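Local atomic coordinates of Mgp-operon protein 3 (Mycoplasma pneumoniae, PDB entry 6RJ1), a protein that probably acts as an extracellular adhesin that, alongside protein P1, helps this human pathogen attach to sugars on host cells. Residues Asp163-Pro169 / Arg227-Leu232; Phe555-Val560 / Ser657-Ser661. All coordinates share one frame; numbering follows the deposited sequence.

Contact 1. Residues Asp163-Pro169 / Arg227-Leu232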
ATOM      1  N   ASP A 163       5.643  21.157  -4.071  1.00 62.33           N
ATOM      2  CA  ASP A 163       4.372  21.377  -3.390  1.00 61.11           C
ATOM      3  C   ASP A 163       3.744  20.116  -2.828  1.00 63.10           C
ATOM      4  O   ASP A 163       2.718  20.205  -2.153  1.00 63.05           O
ATOM      5  CB  ASP A 163       3.387  22.087  -4.329  1.00 63.20           C
ATOM      6  CG  ASP A 163       3.574  23.587  -4.437  1.00 78.56           C
ATOM      7  OD1 ASP A 163       4.120  24.195  -3.475  1.00 79.20           O
ATOM      8  OD2 ASP A 163       3.149  24.167  -5.475  1.00 86.93           O
ATOM      9  N   LEU A 164       4.345  18.943  -3.091  1.00 57.88           N
ATOM     10  CA  LEU A 164       3.828  17.658  -2.619  1.00 55.84           C
ATOM     11  C   LEU A 164       3.700  17.571  -1.107  1.00 59.96           C
ATOM     12  O   LEU A 164       4.634  17.894  -0.368  1.00 59.42           O
ATOM     13  CB  LEU A 164       4.646  16.478  -3.164  1.00 54.80           C
ATOM     14  CG  LEU A 164       4.108  15.077  -2.860  1.00 57.83           C
ATOM     15  CD1 LEU A 164       2.929  14.729  -3.746  1.00 56.92           C
ATOM     16  CD2 LEU A 164       5.194  14.046  -2.992  1.00 58.71           C
ATOM     17  N   LEU A 165       2.521  17.115  -0.676  1.00 57.51           N
ATOM     18  CA  LEU A 165       2.134  16.888   0.710  1.00 57.04           C
ATOM     19  C   LEU A 165       1.946  15.392   0.915  1.00 59.73           C
ATOM     20  O   LEU A 165       1.272  14.755   0.109  1.00 60.02           O
ATOM     21  CB  LEU A 165       0.811  17.615   0.972  1.00 57.02           C
ATOM     22  CG  LEU A 165       0.821  18.862   1.853  1.00 61.52           C
ATOM     23  CD1 LEU A 165       1.959  19.791   1.518  1.00 61.88           C
ATOM     24  CD2 LEU A 165      -0.482  19.596   1.716  1.00 63.63           C
ATOM     25  N   VAL A 166       2.574  14.822   1.958  1.00 54.12           N
ATOM     26  CA  VAL A 166       2.435  13.400   2.285  1.00 52.38           C
ATOM     27  C   VAL A 166       1.867  13.283   3.704  1.00 54.86           C
ATOM     28  O   VAL A 166       2.360  13.927   4.630  1.00 53.84           O
ATOM     29  CB  VAL A 166       3.744  12.573   2.109  1.00 55.54           C
ATOM     30  CG1 VAL A 166       3.484  11.074   2.297  1.00 54.51           C
ATOM     31  CG2 VAL A 166       4.400  12.830   0.753  1.00 55.11           C
ATOM     32  N   GLU A 167       0.822  12.473   3.860  1.00 52.12           N
ATOM     33  CA  GLU A 167       0.179  12.231   5.145  1.00 52.36           C
ATOM     34  C   GLU A 167       1.105  11.417   6.056  1.00 58.43           C
ATOM     35  O   GLU A 167       1.790  10.507   5.573  1.00 59.30           O
ATOM     36  CB  GLU A 167      -1.132  11.459   4.943  1.00 53.48           C
ATOM     37  CG  GLU A 167      -2.056  11.475   6.152  1.00 60.99           C
ATOM     38  CD  GLU A 167      -3.140  10.415   6.166  1.00 75.66           C
ATOM     39  OE1 GLU A 167      -3.239   9.638   5.189  1.00 56.25           O
ATOM     40  OE2 GLU A 167      -3.901  10.371   7.159  1.00 66.28           O
ATOM     41  N   GLN A 168       1.089  11.712   7.379  1.00 54.28           N
ATOM     42  CA  GLN A 168       1.856  10.943   8.353  1.00 53.86           C
ATOM     43  C   GLN A 168       1.381   9.474   8.300  1.00 58.09           C
ATOM     44  O   GLN A 168       0.206   9.242   7.991  1.00 57.44           O
ATOM     45  CB  GLN A 168       1.781  11.561   9.765  1.00 54.93           C
ATOM     46  CG  GLN A 168       0.424  11.506  10.454  1.00 64.31           C
ATOM     47  CD  GLN A 168       0.447  12.160  11.811  1.00 73.67           C
ATOM     48  OE1 GLN A 168      -0.367  13.031  12.107  1.00 68.12           O
ATOM     49  NE2 GLN A 168       1.373  11.755  12.671  1.00 64.21           N
ATOM     50  N   PRO A 169       2.267   8.464   8.456  1.00 54.81           N
ATOM     51  CA  PRO A 169       1.804   7.077   8.313  1.00 54.77           C
ATOM     52  C   PRO A 169       0.706   6.668   9.289  1.00 60.88           C
ATOM     53  O   PRO A 169       0.642   7.166  10.418  1.00 61.00           O
ATOM     54  CB  PRO A 169       3.084   6.251   8.478  1.00 56.17           C
ATOM     55  CG  PRO A 169       4.195   7.199   8.243  1.00 59.96           C
ATOM     56  CD  PRO A 169       3.708   8.509   8.766  1.00 55.42           C
ATOM     57  N   ARG A 227      -4.590  14.851  11.139  1.00 59.71           N
ATOM     58  CA  ARG A 227      -3.322  14.153  10.878  1.00 58.40           C
ATOM     59  C   ARG A 227      -2.440  15.001   9.973  1.00 63.00           C
ATOM     60  O   ARG A 227      -2.933  15.642   9.036  1.00 63.05           O
ATOM     61  CB  ARG A 227      -3.534  12.783  10.213  1.00 54.95           C
ATOM     62  CG  ARG A 227      -4.807  12.032  10.592  1.00 53.01           C
ATOM     63  CD  ARG A 227      -4.539  10.635  11.127  1.00 61.38           C
ATOM     64  NE  ARG A 227      -3.712   9.863  10.208  1.00 73.34           N
ATOM     65  CZ  ARG A 227      -2.614   9.206  10.553  1.00 89.33           C
ATOM     66  NH1 ARG A 227      -1.907   8.566   9.641  1.00 88.16           N
ATOM     67  NH2 ARG A 227      -2.222   9.173  11.818  1.00 73.96           N
ATOM     68  N   ALA A 228      -1.140  15.030  10.277  1.00 58.91           N
ATOM     69  CA  ALA A 228      -0.187  15.842   9.551  1.00 57.46           C
ATOM     70  C   ALA A 228       0.008  15.444   8.099  1.00 62.83           C
ATOM     71  O   ALA A 228       0.059  14.259   7.767  1.00 63.56           O
ATOM     72  CB  ALA A 228       1.138  15.856  10.271  1.00 57.45           C
ATOM     73  N   TYR A 229       0.074  16.467   7.241  1.00 58.80           N
ATOM     74  CA  TYR A 229       0.406  16.414   5.831  1.00 58.52           C
ATOM     75  C   TYR A 229       1.661  17.250   5.772  1.00 65.73           C
ATOM     76  O   TYR A 229       1.674  18.384   6.278  1.00 67.22           O
ATOM     77  CB  TYR A 229      -0.697  17.025   4.959  1.00 58.95           C
ATOM     78  CG  TYR A 229      -1.851  16.082   4.723  1.00 59.96           C
ATOM     79  CD1 TYR A 229      -1.788  15.104   3.729  1.00 60.05           C
ATOM     80  CD2 TYR A 229      -3.000  16.149   5.505  1.00 61.47           C
ATOM     81  CE1 TYR A 229      -2.846  14.221   3.515  1.00 60.30           C
ATOM     82  CE2 TYR A 229      -4.065  15.276   5.298  1.00 61.82           C
ATOM     83  CZ  TYR A 229      -3.987  14.314   4.299  1.00 66.44           C
ATOM     84  OH  TYR A 229      -5.050  13.458   4.102  1.00 62.44           O
ATOM     85  N   ARG A 230       2.753  16.673   5.278  1.00 62.25           N
ATOM     86  CA  ARG A 230       3.999  17.423   5.274  1.00 62.11           C
ATOM     87  C   ARG A 230       4.687  17.430   3.915  1.00 66.33           C
ATOM     88  O   ARG A 230       4.495  16.517   3.106  1.00 65.88           O
ATOM     89  CB  ARG A 230       4.957  16.906   6.379  1.00 60.90           C
ATOM     90  CG  ARG A 230       4.478  17.073   7.822  1.00 63.49           C
ATOM     91  CD  ARG A 230       4.641  18.489   8.343  1.00 67.22           C
ATOM     92  NE  ARG A 230       4.175  18.643   9.726  1.00 73.51           N
ATOM     93  CZ  ARG A 230       2.930  18.971  10.069  1.00 83.93           C
ATOM     94  NH1 ARG A 230       2.595  19.083  11.348  1.00 62.09           N
ATOM     95  NH2 ARG A 230       2.006  19.174   9.134  1.00 70.55           N
ATOM     96  N   LYS A 231       5.495  18.475   3.676  1.00 62.44           N
ATOM     97  CA  LYS A 231       6.306  18.615   2.477  1.00 62.02           C
ATOM     98  C   LYS A 231       7.541  17.708   2.630  1.00 66.87           C
ATOM     99  O   LYS A 231       7.855  17.262   3.736  1.00 66.89           O
ATOM    100  CB  LYS A 231       6.705  20.076   2.253  1.00 63.29           C
ATOM    101  CG  LYS A 231       5.580  20.938   1.692  1.00 67.86           C
ATOM    102  CD  LYS A 231       6.127  22.172   0.982  1.00 79.38           C
ATOM    103  CE  LYS A 231       5.051  22.854   0.177  1.00101.55           C
ATOM    104  NZ  LYS A 231       5.592  23.983  -0.626  1.00111.18           N
ATOM    105  N   LEU A 232       8.210  17.407   1.513  1.00 62.61           N
ATOM    106  CA  LEU A 232       9.369  16.525   1.439  1.00 61.51           C
ATOM    107  C   LEU A 232      10.465  16.810   2.483  1.00 65.03           C
ATOM    108  O   LEU A 232      10.976  15.871   3.093  1.00 64.21           O
ATOM    109  CB  LEU A 232       9.926  16.574   0.008  1.00 61.04           C
ATOM    110  CG  LEU A 232       9.680  15.365  -0.913  1.00 64.34           C
ATOM    111  CD1 LEU A 232       8.346  14.688  -0.665  1.00 63.71           C
ATOM    112  CD2 LEU A 232       9.817  15.762  -2.355  1.00 65.34           C
TER
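Arg-227 and Glu-167 form a salt bridge, with Arg-227 NE 3.1 Å from Glu-167 OE2. The arginine reaches the oxygen from above the carboxylate plane, and the two flat groups are turned 75° apart. Its chain bends at chi2 and chi3, and this folds the guanidinium back over Gln-168, whose CG lies over one of its faces. Arg-227 NH1 points straight at Pro-169 O at 3.0 Å, but meets it from above the carbonyl plane, not on a lone pair.

Both polar backbone atoms of Ala-228 are bonded to Gln-168. Ala-228 O accepts from Gln-168 N at 2.8 Å, and Ala-228 N donates to Gln-168 OE1 at 2.8 Å.

Tyr-229 faces Glu-167 in an antiparallel non-hydrogen-bonded pair. Glu-167 CG sits over the ring face, 4.2 Å from the Tyr-229 ring centroid, in a CH-pi contact. Tyr-229 CB packs on Leu-165 CG.

Arg-230 pairs with Val-166 through two backbone bonds, including Val-166 N to Arg-230 O at 2.8 Å. Lys-231 runs extended past Leu-165 CD1 and lies alongside Asp-163. Lys-231 NZ forms a salt bridge with Asp-163, meeting OD1 on its anti lone pair at 3.2 Å. It also bonds Gln-162 O, while Ser-526 holds Asp-163 OD2. Leu-232 CD1 meets Leu-164 CD2 at 4.0 Å.

Glu-240 and Arg-181 extend the charged cluster at Arg-227 and Glu-167. Tyr-662 OH bonds Glu-167 OE1, and Asn-655 OD1 bonds Tyr-229 OH. Strand 165-167 pairs antiparallel with 229-230 and parallel with 650-654, while Val-446 of helix 446-454 touches the Val-166 and Arg-230 side chains.

Contact 2. Residues Phe555-Val560 / Ser657-Ser661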
ATOM      1  N   PHE A 555      -1.714  -1.925  -2.848  1.00 56.17           N
ATOM      2  CA  PHE A 555      -2.917  -1.117  -2.756  1.00 54.97           C
ATOM      3  C   PHE A 555      -2.514   0.236  -3.297  1.00 58.46           C
ATOM      4  O   PHE A 555      -1.404   0.702  -3.026  1.00 58.02           O
ATOM      5  CB  PHE A 555      -3.408  -0.975  -1.314  1.00 56.22           C
ATOM      6  CG  PHE A 555      -4.472  -1.970  -0.957  1.00 57.34           C
ATOM      7  CD1 PHE A 555      -5.790  -1.782  -1.370  1.00 59.72           C
ATOM      8  CD2 PHE A 555      -4.163  -3.103  -0.212  1.00 58.37           C
ATOM      9  CE1 PHE A 555      -6.774  -2.721  -1.057  1.00 59.81           C
ATOM     10  CE2 PHE A 555      -5.149  -4.037   0.105  1.00 60.63           C
ATOM     11  CZ  PHE A 555      -6.445  -3.841  -0.325  1.00 58.81           C
ATOM     12  N   LYS A 556      -3.384   0.845  -4.096  1.00 54.41           N
ATOM     13  CA  LYS A 556      -3.146   2.173  -4.635  1.00 53.60           C
ATOM     14  C   LYS A 556      -3.304   3.122  -3.452  1.00 58.65           C
ATOM     15  O   LYS A 556      -4.338   3.096  -2.775  1.00 58.97           O
ATOM     16  CB  LYS A 556      -4.185   2.483  -5.730  1.00 54.96           C
ATOM     17  CG  LYS A 556      -4.101   3.887  -6.315  1.00 52.89           C
ATOM     18  CD  LYS A 556      -5.463   4.365  -6.843  1.00 60.31           C
ATOM     19  CE  LYS A 556      -6.209   5.226  -5.843  1.00 72.25           C
ATOM     20  NZ  LYS A 556      -5.684   6.624  -5.810  1.00 90.20           N
ATOM     21  N   ALA A 557      -2.264   3.911  -3.160  1.00 55.07           N
ATOM     22  CA  ALA A 557      -2.327   4.898  -2.082  1.00 54.47           C
ATOM     23  C   ALA A 557      -3.165   6.087  -2.603  1.00 59.57           C
ATOM     24  O   ALA A 557      -3.156   6.355  -3.811  1.00 59.83           O
ATOM     25  CB  ALA A 557      -0.929   5.355  -1.714  1.00 54.66           C
ATOM     26  N   GLY A 558      -3.908   6.745  -1.715  1.00 55.14           N
ATOM     27  CA  GLY A 558      -4.734   7.886  -2.086  1.00 54.76           C
ATOM     28  C   GLY A 558      -3.895   9.047  -2.582  1.00 59.67           C
ATOM     29  O   GLY A 558      -3.010   9.505  -1.868  1.00 60.29           O
ATOM     30  N   ALA A 559      -4.104   9.480  -3.832  1.00 55.49           N
ATOM     31  CA  ALA A 559      -3.360  10.597  -4.408  1.00 54.67           C
ATOM     32  C   ALA A 559      -4.333  11.561  -5.084  1.00 58.58           C
ATOM     33  O   ALA A 559      -4.963  11.240  -6.104  1.00 59.78           O
ATOM     34  CB  ALA A 559      -2.310  10.101  -5.380  1.00 55.15           C
ATOM     35  N   VAL A 560      -4.500  12.726  -4.468  1.00 52.26           N
ATOM     36  CA  VAL A 560      -5.454  13.738  -4.907  1.00 50.50           C
ATOM     37  C   VAL A 560      -4.815  15.130  -5.025  1.00 56.51           C
ATOM     38  O   VAL A 560      -3.613  15.284  -4.789  1.00 57.35           O
ATOM     39  CB  VAL A 560      -6.712  13.745  -3.989  1.00 51.73           C
ATOM     40  CG1 VAL A 560      -7.501  12.452  -4.111  1.00 50.47           C
ATOM     41  CG2 VAL A 560      -6.358  14.042  -2.537  1.00 50.70           C
ATOM     42  N   SER A 657      -2.786   5.720   2.942  1.00 54.70           N
ATOM     43  CA  SER A 657      -3.817   4.675   2.946  1.00 53.68           C
ATOM     44  C   SER A 657      -4.470   4.471   1.548  1.00 55.92           C
ATOM     45  O   SER A 657      -4.269   5.318   0.668  1.00 54.74           O
ATOM     46  CB  SER A 657      -4.896   5.047   3.962  1.00 56.42           C
ATOM     47  OG  SER A 657      -5.855   5.929   3.397  1.00 61.22           O
ATOM     48  N   PRO A 658      -5.317   3.419   1.332  1.00 51.85           N
ATOM     49  CA  PRO A 658      -5.948   3.248   0.014  1.00 51.61           C
ATOM     50  C   PRO A 658      -7.134   4.189  -0.274  1.00 56.58           C
ATOM     51  O   PRO A 658      -7.801   4.027  -1.307  1.00 56.65           O
ATOM     52  CB  PRO A 658      -6.370   1.765   0.012  1.00 52.83           C
ATOM     53  CG  PRO A 658      -5.796   1.170   1.245  1.00 56.40           C
ATOM     54  CD  PRO A 658      -5.678   2.290   2.211  1.00 52.39           C
ATOM     55  N   LEU A 659      -7.386   5.184   0.613  1.00 52.36           N
ATOM     56  CA  LEU A 659      -8.475   6.153   0.435  1.00 51.31           C
ATOM     57  C   LEU A 659      -8.059   7.471  -0.191  1.00 56.59           C
ATOM     58  O   LEU A 659      -7.045   8.054   0.208  1.00 56.27           O
ATOM     59  CB  LEU A 659      -9.220   6.431   1.744  1.00 50.49           C
ATOM     60  CG  LEU A 659      -9.982   5.265   2.397  1.00 54.35           C
ATOM     61  CD1 LEU A 659     -10.928   5.783   3.431  1.00 53.87           C
ATOM     62  CD2 LEU A 659     -10.732   4.412   1.381  1.00 54.58           C
ATOM     63  N   ASN A 660      -8.879   7.966  -1.140  1.00 54.16           N
ATOM     64  CA  ASN A 660      -8.688   9.267  -1.796  1.00 54.68           C
ATOM     65  C   ASN A 660      -9.281  10.368  -0.927  1.00 60.54           C
ATOM     66  O   ASN A 660      -8.640  11.395  -0.728  1.00 60.42           O
ATOM     67  CB  ASN A 660      -9.332   9.298  -3.193  1.00 53.59           C
ATOM     68  CG  ASN A 660      -8.399   8.927  -4.312  1.00 65.75           C
ATOM     69  OD1 ASN A 660      -7.397   8.222  -4.123  1.00 67.62           O
ATOM     70  ND2 ASN A 660      -8.707   9.394  -5.510  1.00 51.36           N
ATOM     71  N   SER A 661     -10.502  10.142  -0.402  1.00 58.50           N
ATOM     72  CA  SER A 661     -11.209  11.097   0.450  1.00 58.35           C
ATOM     73  C   SER A 661     -11.308  10.616   1.893  1.00 61.28           C
ATOM     74  O   SER A 661     -11.580   9.435   2.147  1.00 60.30           O
ATOM     75  CB  SER A 661     -12.602  11.388  -0.101  1.00 61.00           C
ATOM     76  OG  SER A 661     -13.308  12.306   0.719  1.00 65.60           O
TER
HETATM   77  O   HOH W   1      -6.912   2.617  -3.566  1.00 56.37           O
HETATM   78  O   HOH W   2      -6.833   9.308  -7.739  1.00 63.31           O
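Asn-660 lies against Val-560 and Lys-556. Asn-660 CB packs on Val-560 CG1 at 3.8 Å. The next atom, Asn-660 CG, touches the same methyl. At the tip the amide divides its work. Asn-660 OD1 accepts from Lys-556 NZ at 2.9 Å, and the ammonium lies in the carbonyl plane, on a lone pair. Asn-660 ND2 stays close to Val-560 CG1 and donates to a water at 2.9 Å, which in turn donates to Ala-559 O. ND2 also bonds Gln-512 OE1. Partners on both amide atoms probably fix which way the group is flipped.

Lys-556 starts with CG anti to the backbone N (chi1 176°), then bends at chi3 and chi4. The bends bring Lys-556 NZ back to its own backbone, where it also bonds Ala-557 O at 3.2 Å. The side chains of Asn-660 and Lys-556 cross at about a right angle.

The backbones join beside this pair. Gly-558 N donates to Ser-657 O at 2.8 Å. A second water donates to both Lys-556 O and Pro-658 O and bridges the two segments. Phe-555 CD1 meets Pro-658 CB at 3.9 Å. Ser-657 OG accepts from Leu-659 N, an ST turn that shapes the loop, and is also bonded to Tyr-662 OH.

Asp-691, in a neighbouring loop, accepts from Asn-660 N through OD1. Segment 555-560 spans the interruption in strand 549-563, which is antiparallel to strands 538-546, 650-654 and 693-699. The loop 657-661 leaves strand 650-654, runs on beside that interruption, and leads toward helix 666-673.

From the N terminus, contact 1 comes first. It brings 227-232 back to 163-169 after 57 intervening residues, mostly outside helix and strand. Contact 2 opens later and closes a loop of 96 residues between 555-560 and 657-661. The two loops follow in series and neither nests nor crosses. Their centres are 13 Å apart, and the nearest atoms about 5 Å. Strand 650-654 lies between them in one mixed sheet, parallel to 165-167 and antiparallel to 549-563. Two residues also bridge the gap. Tyr-662 bonds Glu-167 and Ser-657, and Asn-655 bonds Tyr-229 and Leu-659. An early part of the chain is thus joined to the MgpC adhesin region.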